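Long-range contact in putative phosphomannomutase (Thermus thermophilus, PDB 1TUO), which probably interconverts sugar phosphates as a magnesium-dependent mutase of the phosphohexose mutase family: residues A[43-57]-A[72-86]. Numbering follows the deposited sequence.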
# COMPACT_ATOMS: atom_id res chain seq x y z
N LEU A 43 -14.12 -18.57 11.00
CA LEU A 43 -12.88 -19.13 11.53
C LEU A 43 -13.10 -20.41 12.32
O LEU A 43 -12.30 -21.35 12.22
CB LEU A 43 -12.04 -18.13 12.34
CG LEU A 43 -11.21 -16.99 11.76
CD1 LEU A 43 -10.57 -16.07 12.80
CD2 LEU A 43 -10.11 -17.29 10.74
N LEU A 44 -14.17 -20.46 13.11
CA LEU A 44 -14.46 -21.65 13.90
C LEU A 44 -14.71 -22.84 12.98
O LEU A 44 -14.33 -23.97 13.28
CB LEU A 44 -15.68 -21.41 14.80
CG LEU A 44 -15.48 -20.47 15.99
CD1 LEU A 44 -16.83 -20.16 16.61
CD2 LEU A 44 -14.56 -21.11 17.01
N GLU A 45 -15.36 -22.57 11.85
CA GLU A 45 -15.68 -23.61 10.87
C GLU A 45 -14.40 -24.20 10.27
O GLU A 45 -14.41 -25.32 9.76
CB GLU A 45 -16.56 -23.02 9.76
CG GLU A 45 -17.15 -24.03 8.77
CD GLU A 45 -16.13 -24.56 7.78
OE1 GLU A 45 -15.45 -23.73 7.13
OE2 GLU A 45 -16.01 -25.80 7.63
N ARG A 46 -13.31 -23.45 10.34
CA ARG A 46 -12.04 -23.91 9.79
C ARG A 46 -11.06 -24.39 10.86
O ARG A 46 -9.88 -24.57 10.59
CB ARG A 46 -11.38 -22.81 8.96
CG ARG A 46 -12.09 -22.47 7.66
CD ARG A 46 -11.22 -21.55 6.83
NE ARG A 46 -11.83 -21.21 5.55
CZ ARG A 46 -10.81 -20.62 4.90
NH1 ARG A 46 -9.92 -20.25 5.80
NH2 ARG A 46 -10.74 -20.15 3.65
N GLY A 47 -11.55 -24.58 12.09
CA GLY A 47 -10.68 -25.05 13.15
C GLY A 47 -10.31 -24.03 14.20
O GLY A 47 -9.50 -24.31 15.09
N GLY A 48 -10.88 -22.83 14.11
CA GLY A 48 -10.58 -21.81 15.10
C GLY A 48 -9.12 -21.40 15.06
O GLY A 48 -8.49 -21.40 13.99
N GLY A 49 -8.57 -21.04 16.21
CA GLY A 49 -7.18 -20.64 16.27
C GLY A 49 -6.98 -19.25 16.84
O GLY A 49 -7.85 -18.69 17.50
N LEU A 50 -5.80 -18.69 16.59
CA LEU A 50 -5.44 -17.36 17.06
C LEU A 50 -5.77 -16.31 16.00
O LEU A 50 -5.60 -16.54 14.80
CB LEU A 50 -3.94 -17.31 17.35
CG LEU A 50 -3.36 -15.92 17.61
CD1 LEU A 50 -3.88 -15.40 18.93
CD2 LEU A 50 -1.83 -16.02 17.63
N VAL A 51 -6.25 -15.16 16.45
CA VAL A 51 -6.56 -14.07 15.53
C VAL A 51 -5.86 -12.84 16.06
O VAL A 51 -5.92 -12.57 17.26
CB VAL A 51 -8.08 -13.75 15.48
CG1 VAL A 51 -8.33 -12.59 14.51
CG2 VAL A 51 -8.86 -14.98 15.04
N VAL A 52 -5.21 -12.10 15.18
CA VAL A 52 -4.52 -10.88 15.57
C VAL A 52 -5.34 -9.71 15.05
O VAL A 52 -5.76 -9.71 13.90
CB VAL A 52 -3.10 -10.82 14.98
CG1 VAL A 52 -2.37 -9.61 15.52
CG2 VAL A 52 -2.33 -12.10 15.34
N VAL A 53 -5.59 -8.74 15.92
CA VAL A 53 -6.37 -7.56 15.55
C VAL A 53 -5.50 -6.31 15.70
O VAL A 53 -4.70 -6.21 16.62
CB VAL A 53 -7.61 -7.40 16.47
CG1 VAL A 53 -8.39 -6.13 16.09
CG2 VAL A 53 -8.51 -8.62 16.34
N GLY A 54 -5.66 -5.37 14.77
CA GLY A 54 -4.90 -4.14 14.85
C GLY A 54 -5.76 -2.98 14.41
O GLY A 54 -6.86 -3.18 13.89
N HIS A 55 -5.29 -1.75 14.63
CA HIS A 55 -6.04 -0.57 14.22
C HIS A 55 -5.09 0.57 13.87
O HIS A 55 -3.93 0.54 14.28
CB HIS A 55 -6.97 -0.12 15.35
CG HIS A 55 -6.24 0.34 16.58
ND1 HIS A 55 -5.79 1.64 16.73
CD2 HIS A 55 -5.90 -0.31 17.71
CE1 HIS A 55 -5.21 1.76 17.91
NE2 HIS A 55 -5.26 0.59 18.53
N ASP A 56 -5.57 1.55 13.10
CA ASP A 56 -4.72 2.68 12.75
C ASP A 56 -5.05 3.88 13.64
O ASP A 56 -5.51 3.69 14.76
CB ASP A 56 -4.84 3.02 11.25
CG ASP A 56 -6.24 3.41 10.83
OD1 ASP A 56 -6.46 3.48 9.60
OD2 ASP A 56 -7.11 3.65 11.69
N THR A 57 -4.82 5.10 13.15
CA THR A 57 -5.08 6.28 13.98
C THR A 57 -6.44 6.92 13.75
O THR A 57 -6.73 7.98 14.32
CB THR A 57 -4.02 7.38 13.75
OG1 THR A 57 -4.15 7.89 12.42
CG2 THR A 57 -2.62 6.81 13.94
N LEU A 72 -14.61 -11.69 19.24
CA LEU A 72 -14.00 -12.91 18.73
C LEU A 72 -13.57 -13.81 19.89
O LEU A 72 -13.75 -15.02 19.84
CB LEU A 72 -12.81 -12.58 17.83
CG LEU A 72 -13.16 -11.85 16.53
CD1 LEU A 72 -11.88 -11.52 15.76
CD2 LEU A 72 -14.10 -12.72 15.68
N ALA A 73 -13.01 -13.20 20.94
CA ALA A 73 -12.57 -13.95 22.11
C ALA A 73 -13.76 -14.63 22.78
O ALA A 73 -13.66 -15.77 23.25
CB ALA A 73 -11.86 -13.01 23.09
N GLY A 74 -14.89 -13.93 22.82
CA GLY A 74 -16.09 -14.49 23.42
C GLY A 74 -16.66 -15.66 22.63
O GLY A 74 -17.43 -16.46 23.16
N MET A 75 -16.28 -15.75 21.35
CA MET A 75 -16.76 -16.83 20.50
C MET A 75 -15.87 -18.07 20.58
O MET A 75 -16.22 -19.12 20.06
CB MET A 75 -16.84 -16.37 19.04
CG MET A 75 -17.95 -15.36 18.79
SD MET A 75 -18.01 -14.86 17.06
CE MET A 75 -18.65 -16.37 16.29
N GLY A 76 -14.70 -17.94 21.21
CA GLY A 76 -13.81 -19.08 21.34
C GLY A 76 -12.47 -18.96 20.65
O GLY A 76 -11.62 -19.85 20.77
N LEU A 77 -12.26 -17.88 19.91
CA LEU A 77 -10.98 -17.68 19.24
C LEU A 77 -9.98 -17.11 20.24
O LEU A 77 -10.37 -16.40 21.17
CB LEU A 77 -11.11 -16.69 18.08
CG LEU A 77 -11.88 -17.08 16.82
CD1 LEU A 77 -11.33 -18.40 16.28
CD2 LEU A 77 -13.35 -17.20 17.11
N LYS A 78 -8.71 -17.44 20.08
CA LYS A 78 -7.70 -16.87 20.97
C LYS A 78 -7.42 -15.54 20.28
O LYS A 78 -7.26 -15.50 19.06
CB LYS A 78 -6.43 -17.72 21.01
CG LYS A 78 -5.39 -17.19 21.98
CD LYS A 78 -4.20 -18.13 22.09
CE LYS A 78 -3.26 -17.69 23.20
NZ LYS A 78 -2.16 -18.67 23.40
N VAL A 79 -7.36 -14.45 21.03
CA VAL A 79 -7.13 -13.15 20.40
C VAL A 79 -5.97 -12.35 20.96
O VAL A 79 -5.72 -12.36 22.16
CB VAL A 79 -8.40 -12.26 20.50
CG1 VAL A 79 -8.15 -10.91 19.83
CG2 VAL A 79 -9.59 -12.96 19.85
N VAL A 80 -5.26 -11.67 20.06
CA VAL A 80 -4.16 -10.79 20.43
C VAL A 80 -4.44 -9.46 19.75
O VAL A 80 -4.57 -9.40 18.53
CB VAL A 80 -2.80 -11.31 19.93
CG1 VAL A 80 -1.75 -10.20 20.04
CG2 VAL A 80 -2.36 -12.52 20.76
N LEU A 81 -4.56 -8.40 20.55
CA LEU A 81 -4.78 -7.07 20.00
C LEU A 81 -3.43 -6.37 20.07
O LEU A 81 -2.78 -6.37 21.11
CB LEU A 81 -5.80 -6.30 20.86
CG LEU A 81 -5.97 -4.81 20.50
CD1 LEU A 81 -6.60 -4.68 19.12
CD2 LEU A 81 -6.84 -4.12 21.56
N LEU A 82 -2.99 -5.80 18.95
CA LEU A 82 -1.71 -5.12 18.94
C LEU A 82 -1.84 -3.78 19.65
O LEU A 82 -2.82 -3.05 19.46
CB LEU A 82 -1.22 -4.92 17.51
CG LEU A 82 -0.99 -6.24 16.76
CD1 LEU A 82 -0.47 -5.95 15.36
CD2 LEU A 82 0.01 -7.10 17.53
N LYS A 83 -0.85 -3.47 20.47
CA LYS A 83 -0.81 -2.24 21.25
C LYS A 83 -0.61 -0.96 20.45
O LYS A 83 0.37 -0.82 19.71
CB LYS A 83 0.30 -2.34 22.31
CG LYS A 83 0.39 -1.12 23.22
CD LYS A 83 1.54 -1.25 24.20
CE LYS A 83 1.62 -0.03 25.11
NZ LYS A 83 1.82 1.23 24.34
N GLY A 84 -1.54 -0.03 20.63
CA GLY A 84 -1.47 1.25 19.96
C GLY A 84 -1.71 1.19 18.47
O GLY A 84 -1.91 0.11 17.91
N PRO A 85 -1.71 2.35 17.79
CA PRO A 85 -1.93 2.32 16.34
C PRO A 85 -0.76 1.62 15.67
O PRO A 85 0.40 1.81 16.08
CB PRO A 85 -2.01 3.80 15.97
CG PRO A 85 -1.08 4.44 16.97
CD PRO A 85 -1.44 3.72 18.26
N VAL A 86 -1.05 0.81 14.67
CA VAL A 86 0.01 0.09 13.97
C VAL A 86 -0.16 0.11 12.45
O VAL A 86 -1.28 0.22 11.94
CB VAL A 86 0.06 -1.41 14.39
CG1 VAL A 86 0.35 -1.54 15.88
CG2 VAL A 86 -1.26 -2.09 14.05
O HOH W 1 -3.37 -2.02 16.87
O HOH W 2 -4.58 -1.12 20.59
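Strands 50-55 and 78-82 run parallel, their axes 4.7 Å apart and inclined by 21°, and illustrate how a beta-alpha-beta unit closes. The amides of Val51 and Val53 bond to the carbonyls of Lys78 and Val80, while Gly49, Val51 and Val53 accept from Lys78, Val80 and Leu82. Past Leu82 the second segment swings out, direct pairing lapses at His55 N, and one further bond, Val86 N to His55 O at 2.9 Å, ties the ends together. Water fills in: one molecule accepts from His55 N and donates to the carbonyls of Leu82 and Gly84, and a second, in plane at the ring edge 2.8 Å from NE2, donates to Leu82 O. The His55 ring is turned back over the loop by chi1 of 65°, with Gly84 O over one face, and ND1 donates to a lone pair of Asp56 O at 2.9 Å, fixing the ring's rotation. With an alanine here the second water would probably lack its ring partner and Asp56 O its ND1 donor, and a gap would open beside Gly84 and Pro85. At the other end Leu77 CD1 lies 3.7 Å from Gly48 CA. Side chains alternate: Val51 CG1 meets Leu72 CD1 and Val53 CG1 meets Leu81 CD1 on one face, Leu50 CD1 Val80 CG2 on the other. Helix 61-75 touches Val53 and Leu81, helix 88-97 covers Val52 and Leu82, and strand 102-106 extends the sheet beyond strand 50-55.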